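Phosphomethylpyrimidine kinase (PDB 2PB9) probably phosphorylates hydroxymethylpyrimidine and its phosphate and, through the C-terminal ThiN domain that makes up this chain, probably joins the pyrimidine to a thiazole phosphate as thiamine phosphate. Local coordinates at residues Asn34-Leu39 and Gly73-Leu78; Ala51-Arg56 and Val64-Pro69. All blocks are in the same frame, centred on the assembly; numbering follows the deposited sequence.

Contact 1 (Asn34-Leu39 and Gly73-Leu78); sequences NFVYSL and GASDHL. With PO4 (phosphate ion), chain C.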
ATOM      1  N   ASN A  34     -22.384 -10.834  -2.776  1.00 28.23           N
ATOM      2  CA  ASN A  34     -22.795 -12.180  -3.082  1.00 29.69           C
ATOM      3  C   ASN A  34     -23.256 -12.801  -1.762  1.00 30.35           C
ATOM      4  O   ASN A  34     -22.678 -12.553  -0.702  1.00 31.42           O
ATOM      5  CB  ASN A  34     -21.646 -12.975  -3.702  1.00 29.51           C
ATOM      6  CG  ASN A  34     -22.136 -14.010  -4.705  1.00 29.39           C
ATOM      7  OD1 ASN A  34     -21.392 -14.431  -5.583  1.00 30.85           O
ATOM      8  ND2 ASN A  34     -23.394 -14.421  -4.577  1.00 28.09           N
ATOM      9  N   PHE A  35     -24.317 -13.589  -1.839  1.00 30.43           N
ATOM     10  CA  PHE A  35     -24.907 -14.233  -0.680  1.00 29.77           C
ATOM     11  C   PHE A  35     -24.862 -15.727  -1.006  1.00 30.14           C
ATOM     12  O   PHE A  35     -25.400 -16.163  -2.032  1.00 29.34           O
ATOM     13  CB  PHE A  35     -26.345 -13.715  -0.542  1.00 28.29           C
ATOM     14  CG  PHE A  35     -26.986 -13.990   0.785  1.00 29.46           C
ATOM     15  CD1 PHE A  35     -28.244 -13.455   1.074  1.00 30.07           C
ATOM     16  CD2 PHE A  35     -26.373 -14.806   1.732  1.00 30.81           C
ATOM     17  CE1 PHE A  35     -28.888 -13.730   2.285  1.00 29.85           C
ATOM     18  CE2 PHE A  35     -27.005 -15.091   2.949  1.00 30.22           C
ATOM     19  CZ  PHE A  35     -28.267 -14.551   3.223  1.00 31.22           C
ATOM     20  N   VAL A  36     -24.205 -16.511  -0.157  1.00 28.84           N
ATOM     21  CA  VAL A  36     -24.093 -17.940  -0.432  1.00 28.68           C
ATOM     22  C   VAL A  36     -24.644 -18.879   0.619  1.00 29.22           C
ATOM     23  O   VAL A  36     -24.845 -18.511   1.779  1.00 31.23           O
ATOM     24  CB  VAL A  36     -22.623 -18.373  -0.700  1.00 26.88           C
ATOM     25  CG1 VAL A  36     -22.052 -17.574  -1.837  1.00 24.53           C
ATOM     26  CG2 VAL A  36     -21.778 -18.223   0.567  1.00 24.03           C
ATOM     27  N   TYR A  37     -24.882 -20.106   0.177  1.00 29.16           N
ATOM     28  CA  TYR A  37     -25.387 -21.167   1.028  1.00 29.98           C
ATOM     29  C   TYR A  37     -24.804 -22.460   0.471  1.00 30.47           C
ATOM     30  O   TYR A  37     -25.137 -22.895  -0.632  1.00 29.82           O
ATOM     31  CB  TYR A  37     -26.906 -21.190   0.997  1.00 30.60           C
ATOM     32  CG  TYR A  37     -27.530 -22.052   2.070  1.00 31.65           C
ATOM     33  CD1 TYR A  37     -26.773 -22.540   3.138  1.00 30.10           C
ATOM     34  CD2 TYR A  37     -28.894 -22.364   2.026  1.00 32.19           C
ATOM     35  CE1 TYR A  37     -27.353 -23.318   4.133  1.00 31.02           C
ATOM     36  CE2 TYR A  37     -29.484 -23.135   3.015  1.00 32.49           C
ATOM     37  CZ  TYR A  37     -28.710 -23.607   4.061  1.00 31.48           C
ATOM     38  OH  TYR A  37     -29.309 -24.360   5.033  1.00 33.49           O
ATOM     39  N   SER A  38     -23.912 -23.055   1.250  1.00 30.72           N
ATOM     40  CA  SER A  38     -23.220 -24.265   0.854  1.00 31.40           C
ATOM     41  C   SER A  38     -23.951 -25.558   1.165  1.00 32.10           C
ATOM     42  O   SER A  38     -24.915 -25.581   1.931  1.00 31.32           O
ATOM     43  CB  SER A  38     -21.849 -24.290   1.534  1.00 29.57           C
ATOM     44  OG  SER A  38     -21.227 -25.543   1.378  1.00 27.41           O
ATOM     45  N   LEU A  39     -23.486 -26.635   0.535  1.00 33.25           N
ATOM     46  CA  LEU A  39     -24.028 -27.962   0.790  1.00 33.44           C
ATOM     47  C   LEU A  39     -23.302 -28.349   2.061  1.00 34.14           C
ATOM     48  O   LEU A  39     -22.221 -27.836   2.348  1.00 32.96           O
ATOM     49  CB  LEU A  39     -23.647 -28.954  -0.316  1.00 31.50           C
ATOM     50  CG  LEU A  39     -24.405 -28.946  -1.645  1.00 30.31           C
ATOM     51  CD1 LEU A  39     -23.646 -29.772  -2.656  1.00 27.25           C
ATOM     52  CD2 LEU A  39     -25.808 -29.486  -1.442  1.00 28.46           C
ATOM     53  N   GLY A  73     -22.019 -22.911  -7.780  1.00 26.59           N
ATOM     54  CA  GLY A  73     -20.807 -22.530  -8.476  1.00 25.72           C
ATOM     55  C   GLY A  73     -20.886 -21.083  -8.937  1.00 27.48           C
ATOM     56  O   GLY A  73     -20.031 -20.617  -9.698  1.00 28.18           O
ATOM     57  N   ALA A  74     -21.910 -20.361  -8.484  1.00 27.35           N
ATOM     58  CA  ALA A  74     -22.066 -18.967  -8.889  1.00 27.62           C
ATOM     59  C   ALA A  74     -21.018 -18.094  -8.214  1.00 27.08           C
ATOM     60  O   ALA A  74     -20.408 -17.240  -8.850  1.00 28.67           O
ATOM     61  CB  ALA A  74     -23.479 -18.468  -8.560  1.00 26.58           C
ATOM     62  N   SER A  75     -20.801 -18.327  -6.926  1.00 26.73           N
ATOM     63  CA  SER A  75     -19.824 -17.573  -6.152  1.00 26.64           C
ATOM     64  C   SER A  75     -18.461 -18.274  -6.109  1.00 28.52           C
ATOM     65  O   SER A  75     -18.380 -19.498  -6.014  1.00 29.41           O
ATOM     66  CB  SER A  75     -20.351 -17.376  -4.735  1.00 22.86           C
ATOM     67  OG  SER A  75     -19.291 -17.281  -3.812  1.00 23.84           O
ATOM     68  N   ASP A  76     -17.385 -17.499  -6.191  1.00 30.46           N
ATOM     69  CA  ASP A  76     -16.058 -18.086  -6.131  1.00 32.12           C
ATOM     70  C   ASP A  76     -15.298 -17.687  -4.870  1.00 32.15           C
ATOM     71  O   ASP A  76     -14.775 -18.536  -4.161  1.00 31.03           O
ATOM     72  CB  ASP A  76     -15.226 -17.695  -7.353  1.00 35.07           C
ATOM     73  CG  ASP A  76     -13.737 -17.976  -7.156  1.00 40.73           C
ATOM     74  OD1 ASP A  76     -13.398 -19.091  -6.688  1.00 43.10           O
ATOM     75  OD2 ASP A  76     -12.905 -17.087  -7.465  1.00 42.76           O
ATOM     76  N   HIS A  77     -15.249 -16.391  -4.596  1.00 31.76           N
ATOM     77  CA  HIS A  77     -14.520 -15.880  -3.443  1.00 31.66           C
ATOM     78  C   HIS A  77     -15.202 -16.078  -2.092  1.00 29.75           C
ATOM     79  O   HIS A  77     -14.554 -16.453  -1.112  1.00 28.27           O
ATOM     80  CB  HIS A  77     -14.206 -14.405  -3.676  1.00 34.71           C
ATOM     81  CG  HIS A  77     -13.249 -14.176  -4.802  1.00 40.45           C
ATOM     82  ND1 HIS A  77     -13.076 -12.945  -5.399  1.00 42.57           N
ATOM     83  CD2 HIS A  77     -12.371 -15.013  -5.407  1.00 42.86           C
ATOM     84  CE1 HIS A  77     -12.132 -13.032  -6.319  1.00 44.13           C
ATOM     85  NE2 HIS A  77     -11.686 -14.276  -6.344  1.00 45.34           N
ATOM     86  N   LEU A  78     -16.504 -15.838  -2.034  1.00 26.87           N
ATOM     87  CA  LEU A  78     -17.217 -16.006  -0.786  1.00 26.45           C
ATOM     88  C   LEU A  78     -17.384 -17.495  -0.486  1.00 26.42           C
ATOM     89  O   LEU A  78     -17.405 -17.902   0.677  1.00 26.36           O
ATOM     90  CB  LEU A  78     -18.585 -15.321  -0.862  1.00 26.80           C
ATOM     91  CG  LEU A  78     -19.212 -15.012   0.499  1.00 27.90           C
ATOM     92  CD1 LEU A  78     -18.329 -14.026   1.241  1.00 29.64           C
ATOM     93  CD2 LEU A  78     -20.611 -14.442   0.333  1.00 29.48           C
TER
HETATM   94  P   PO4 C 500     -17.880 -13.841  -5.528  1.00 41.66           P
HETATM   95  O1  PO4 C 500     -17.525 -12.547  -4.889  1.00 43.73           O
HETATM   96  O2  PO4 C 500     -19.132 -13.672  -6.322  1.00 42.49           O
HETATM   97  O3  PO4 C 500     -16.759 -14.241  -6.450  1.00 42.84           O
HETATM   98  O4  PO4 C 500     -18.076 -14.876  -4.477  1.00 40.24           O
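The start of strand 35-38 passes the loop that enters helix 77-86, and the nearest CA atoms are those of Asn-34 and Ser-75, 6.9 Å apart. Side-chain packing, not main-chain pairing, joins the two, and the phosphate ion is hydrogen-bonded by 73-78. Val-36 straddles the loop with its two methyls: CG1, anti to the carbonyl carbon, lies 3.4 Å from Ser-75 CB, while CG2 crosses Leu-78 obliquely, 4.0 Å from its CD2. That same leucine methyl also comes up to the Asn-34 carbonyl oxygen; chi1 (-160°) sets CG anti to the backbone N, and chi2 then places CD2. Ser-75 turns OG roughly anti to its own N, which carries the hydroxyl to PO4 O4 at 2.8 Å; OG also accepts a weak hydrogen bond from Ala-79 N. The backbone N-H groups at the helix start do most of the remaining gripping. Leu-78 N meets PO4 O4 at 3.1 Å and His-77 N meets PO4 O3 at 3.2 Å, each bond almost straight at 177°, whereas Asp-76 N contributes weak bonds to both oxygens. These converging N-H groups at the positive end of the helix dipole would help to stabilise the anion. Such a cluster is characteristic of an anion site at a helix N-terminus, and the ion, probably from the crystallisation liquor, may mark where this ThiN domain receives a substrate phosphate.

Contact 2 (Ala51-Arg56 and Val64-Pro69); sequences AGVKGR and VKAVGP. With PO4 (phosphate ion), chain C.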
ATOM      1  N   ALA A  51     -24.074 -22.626  -3.357  1.00 24.98           N
ATOM      2  CA  ALA A  51     -24.977 -21.836  -4.185  1.00 26.12           C
ATOM      3  C   ALA A  51     -24.780 -20.339  -3.920  1.00 26.76           C
ATOM      4  O   ALA A  51     -24.700 -19.905  -2.775  1.00 26.49           O
ATOM      5  CB  ALA A  51     -26.434 -22.245  -3.924  1.00 23.82           C
ATOM      6  N   GLY A  52     -24.687 -19.561  -4.994  1.00 27.53           N
ATOM      7  CA  GLY A  52     -24.497 -18.129  -4.861  1.00 27.89           C
ATOM      8  C   GLY A  52     -25.288 -17.390  -5.921  1.00 28.57           C
ATOM      9  O   GLY A  52     -25.934 -18.013  -6.772  1.00 29.56           O
ATOM     10  N   VAL A  53     -25.249 -16.063  -5.878  1.00 26.63           N
ATOM     11  CA  VAL A  53     -25.980 -15.273  -6.854  1.00 24.75           C
ATOM     12  C   VAL A  53     -25.097 -15.024  -8.073  1.00 25.79           C
ATOM     13  O   VAL A  53     -24.007 -14.448  -7.967  1.00 24.70           O
ATOM     14  CB  VAL A  53     -26.435 -13.919  -6.256  1.00 24.61           C
ATOM     15  CG1 VAL A  53     -27.282 -13.162  -7.274  1.00 23.87           C
ATOM     16  CG2 VAL A  53     -27.233 -14.153  -4.976  1.00 22.70           C
ATOM     17  N   LYS A  54     -25.566 -15.472  -9.235  1.00 25.73           N
ATOM     18  CA  LYS A  54     -24.802 -15.290 -10.462  1.00 24.96           C
ATOM     19  C   LYS A  54     -24.804 -13.827 -10.876  1.00 25.00           C
ATOM     20  O   LYS A  54     -25.826 -13.295 -11.298  1.00 27.03           O
ATOM     21  CB  LYS A  54     -25.384 -16.143 -11.584  1.00 23.99           C
ATOM     22  CG  LYS A  54     -24.626 -16.016 -12.867  1.00 23.52           C
ATOM     23  CD  LYS A  54     -25.253 -16.853 -13.955  1.00 24.47           C
ATOM     24  CE  LYS A  54     -24.491 -16.676 -15.261  1.00 25.21           C
ATOM     25  NZ  LYS A  54     -25.153 -17.399 -16.369  1.00 27.25           N
ATOM     26  N   GLY A  55     -23.649 -13.183 -10.751  1.00 25.22           N
ATOM     27  CA  GLY A  55     -23.537 -11.783 -11.111  1.00 24.34           C
ATOM     28  C   GLY A  55     -23.621 -10.911  -9.875  1.00 23.80           C
ATOM     29  O   GLY A  55     -23.554  -9.690  -9.967  1.00 24.21           O
ATOM     30  N   ARG A  56     -23.778 -11.551  -8.718  1.00 23.47           N
ATOM     31  CA  ARG A  56     -23.876 -10.863  -7.432  1.00 24.78           C
ATOM     32  C   ARG A  56     -25.035  -9.871  -7.376  1.00 25.49           C
ATOM     33  O   ARG A  56     -25.923  -9.884  -8.227  1.00 27.16           O
ATOM     34  CB  ARG A  56     -22.558 -10.146  -7.131  1.00 23.62           C
ATOM     35  CG  ARG A  56     -21.355 -11.070  -7.190  1.00 23.30           C
ATOM     36  CD  ARG A  56     -20.058 -10.295  -7.157  1.00 24.34           C
ATOM     37  NE  ARG A  56     -18.907 -11.096  -7.565  1.00 21.99           N
ATOM     38  CZ  ARG A  56     -17.828 -10.581  -8.149  1.00 23.48           C
ATOM     39  NH1 ARG A  56     -17.769  -9.279  -8.394  1.00 22.71           N
ATOM     40  NH2 ARG A  56     -16.805 -11.357  -8.482  1.00 25.85           N
ATOM     41  N   VAL A  64     -30.645  -1.822  -4.772  1.00 35.98           N
ATOM     42  CA  VAL A  64     -29.747  -2.899  -5.128  1.00 34.01           C
ATOM     43  C   VAL A  64     -30.438  -3.851  -6.085  1.00 34.17           C
ATOM     44  O   VAL A  64     -31.665  -3.879  -6.178  1.00 34.33           O
ATOM     45  CB  VAL A  64     -29.308  -3.676  -3.878  1.00 32.03           C
ATOM     46  CG1 VAL A  64     -28.883  -2.699  -2.797  1.00 30.95           C
ATOM     47  CG2 VAL A  64     -30.439  -4.573  -3.395  1.00 31.23           C
ATOM     48  N   LYS A  65     -29.646  -4.640  -6.797  1.00 32.98           N
ATOM     49  CA  LYS A  65     -30.214  -5.575  -7.743  1.00 30.98           C
ATOM     50  C   LYS A  65     -29.343  -6.802  -7.873  1.00 30.53           C
ATOM     51  O   LYS A  65     -28.124  -6.700  -7.980  1.00 30.84           O
ATOM     52  CB  LYS A  65     -30.372  -4.889  -9.104  1.00 30.63           C
ATOM     53  CG  LYS A  65     -30.958  -5.759 -10.196  1.00 30.18           C
ATOM     54  CD  LYS A  65     -31.186  -4.961 -11.468  1.00 32.00           C
ATOM     55  CE  LYS A  65     -31.637  -5.858 -12.607  1.00 32.96           C
ATOM     56  NZ  LYS A  65     -31.961  -5.071 -13.825  1.00 36.06           N
ATOM     57  N   ALA A  66     -29.978  -7.968  -7.828  1.00 30.15           N
ATOM     58  CA  ALA A  66     -29.274  -9.236  -7.985  1.00 28.66           C
ATOM     59  C   ALA A  66     -29.238  -9.408  -9.488  1.00 26.28           C
ATOM     60  O   ALA A  66     -30.278  -9.563 -10.115  1.00 26.54           O
ATOM     61  CB  ALA A  66     -30.062 -10.366  -7.345  1.00 28.60           C
ATOM     62  N   VAL A  67     -28.050  -9.364 -10.073  1.00 25.09           N
ATOM     63  CA  VAL A  67     -27.942  -9.473 -11.524  1.00 23.90           C
ATOM     64  C   VAL A  67     -28.502 -10.756 -12.107  1.00 23.88           C
ATOM     65  O   VAL A  67     -28.990 -10.760 -13.227  1.00 25.74           O
ATOM     66  CB  VAL A  67     -26.482  -9.325 -11.999  1.00 21.91           C
ATOM     67  CG1 VAL A  67     -26.402  -9.529 -13.510  1.00 16.84           C
ATOM     68  CG2 VAL A  67     -25.959  -7.950 -11.619  1.00 20.45           C
ATOM     69  N   GLY A  68     -28.437 -11.842 -11.350  1.00 23.13           N
ATOM     70  CA  GLY A  68     -28.930 -13.099 -11.871  1.00 22.05           C
ATOM     71  C   GLY A  68     -29.574 -13.999 -10.842  1.00 22.52           C
ATOM     72  O   GLY A  68     -29.900 -13.568  -9.729  1.00 22.27           O
ATOM     73  N   PRO A  69     -29.803 -15.269 -11.213  1.00 22.11           N
ATOM     74  CA  PRO A  69     -30.414 -16.279 -10.351  1.00 22.53           C
ATOM     75  C   PRO A  69     -29.387 -16.985  -9.470  1.00 23.67           C
ATOM     76  O   PRO A  69     -28.170 -16.824  -9.640  1.00 24.10           O
ATOM     77  CB  PRO A  69     -31.044 -17.227 -11.349  1.00 20.33           C
ATOM     78  CG  PRO A  69     -30.035 -17.222 -12.436  1.00 20.22           C
ATOM     79  CD  PRO A  69     -29.728 -15.760 -12.601  1.00 20.55           C
TER
HETATM   80  P   PO4 C 500     -17.880 -13.841  -5.528  1.00 41.66           P
HETATM   81  O1  PO4 C 500     -17.525 -12.547  -4.889  1.00 43.73           O
HETATM   82  O2  PO4 C 500     -19.132 -13.672  -6.322  1.00 42.49           O
HETATM   83  O3  PO4 C 500     -16.759 -14.241  -6.450  1.00 42.84           O
HETATM   84  O4  PO4 C 500     -18.076 -14.876  -4.477  1.00 40.24           O
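Two main-chain hydrogen bonds tie segment 51-56 to segment 64-69: Lys-54 N to Pro-69 O (3.0 Å, 171°), with the donor above the carbonyl plane, and Val-67 N to Arg-56 O (2.9 Å, 153°), nearly along the C=O axis. Alongside these bonds, Val-67 CG2 lies 3.4 Å from Gly-55 O, and Val-53 CG1 reaches Ala-66 CB at 3.9 Å; Val-53 and Ala-66 both also touch Val-16 of helix 5-21. The link from Val-53 to Arg-56 is a type II beta turn, closed by Arg-56 N to Val-53 O (3.0 Å). Gly-55 holds its third position with positive phi, where a CB would collide with Val-67. This turn leads from strand 50-53 of the main sheet into the hairpin 57-59/64-66, and the return strand 70-72 then pairs antiparallel with 50-53. Beyond the turn, the Arg-56 chain runs extended to NE, whose N-H meets PO4 O2 at the guanidinium edge (2.9 Å, 155°). Outward, NH1 bonds to Val-31 O, and NH2 forms a salt bridge with Glu-30 of the second subunit, so three partners hold the guanidinium's orientation. An alanine here would probably weaken anion binding and the subunit contact, since the bonds to phosphate, Val-31 O and that Glu-30 are lost.

In the fold
Contact 1 is the core contact, its centre about 9 Å from the centre of the chain, and mostly buried; contact 2, its centre about 14 Å from that point, is only partly buried, and much of it reaches the second subunit. Strands 35-38 and 50-53 are sheet neighbours, joined by a probable hydrogen bond between Tyr-37 O and Ala-51 N. Along the chain, contact 2 is nested inside the loop that contact 1 closes. Contact 1 relies on apolar side chains against a helix entrance, contact 2 on main-chain bonds from a turn to the neighbouring segment. The phosphate bridges them, held by backbone N-H groups and a hydroxyl on one side and by a guanidinium on the other.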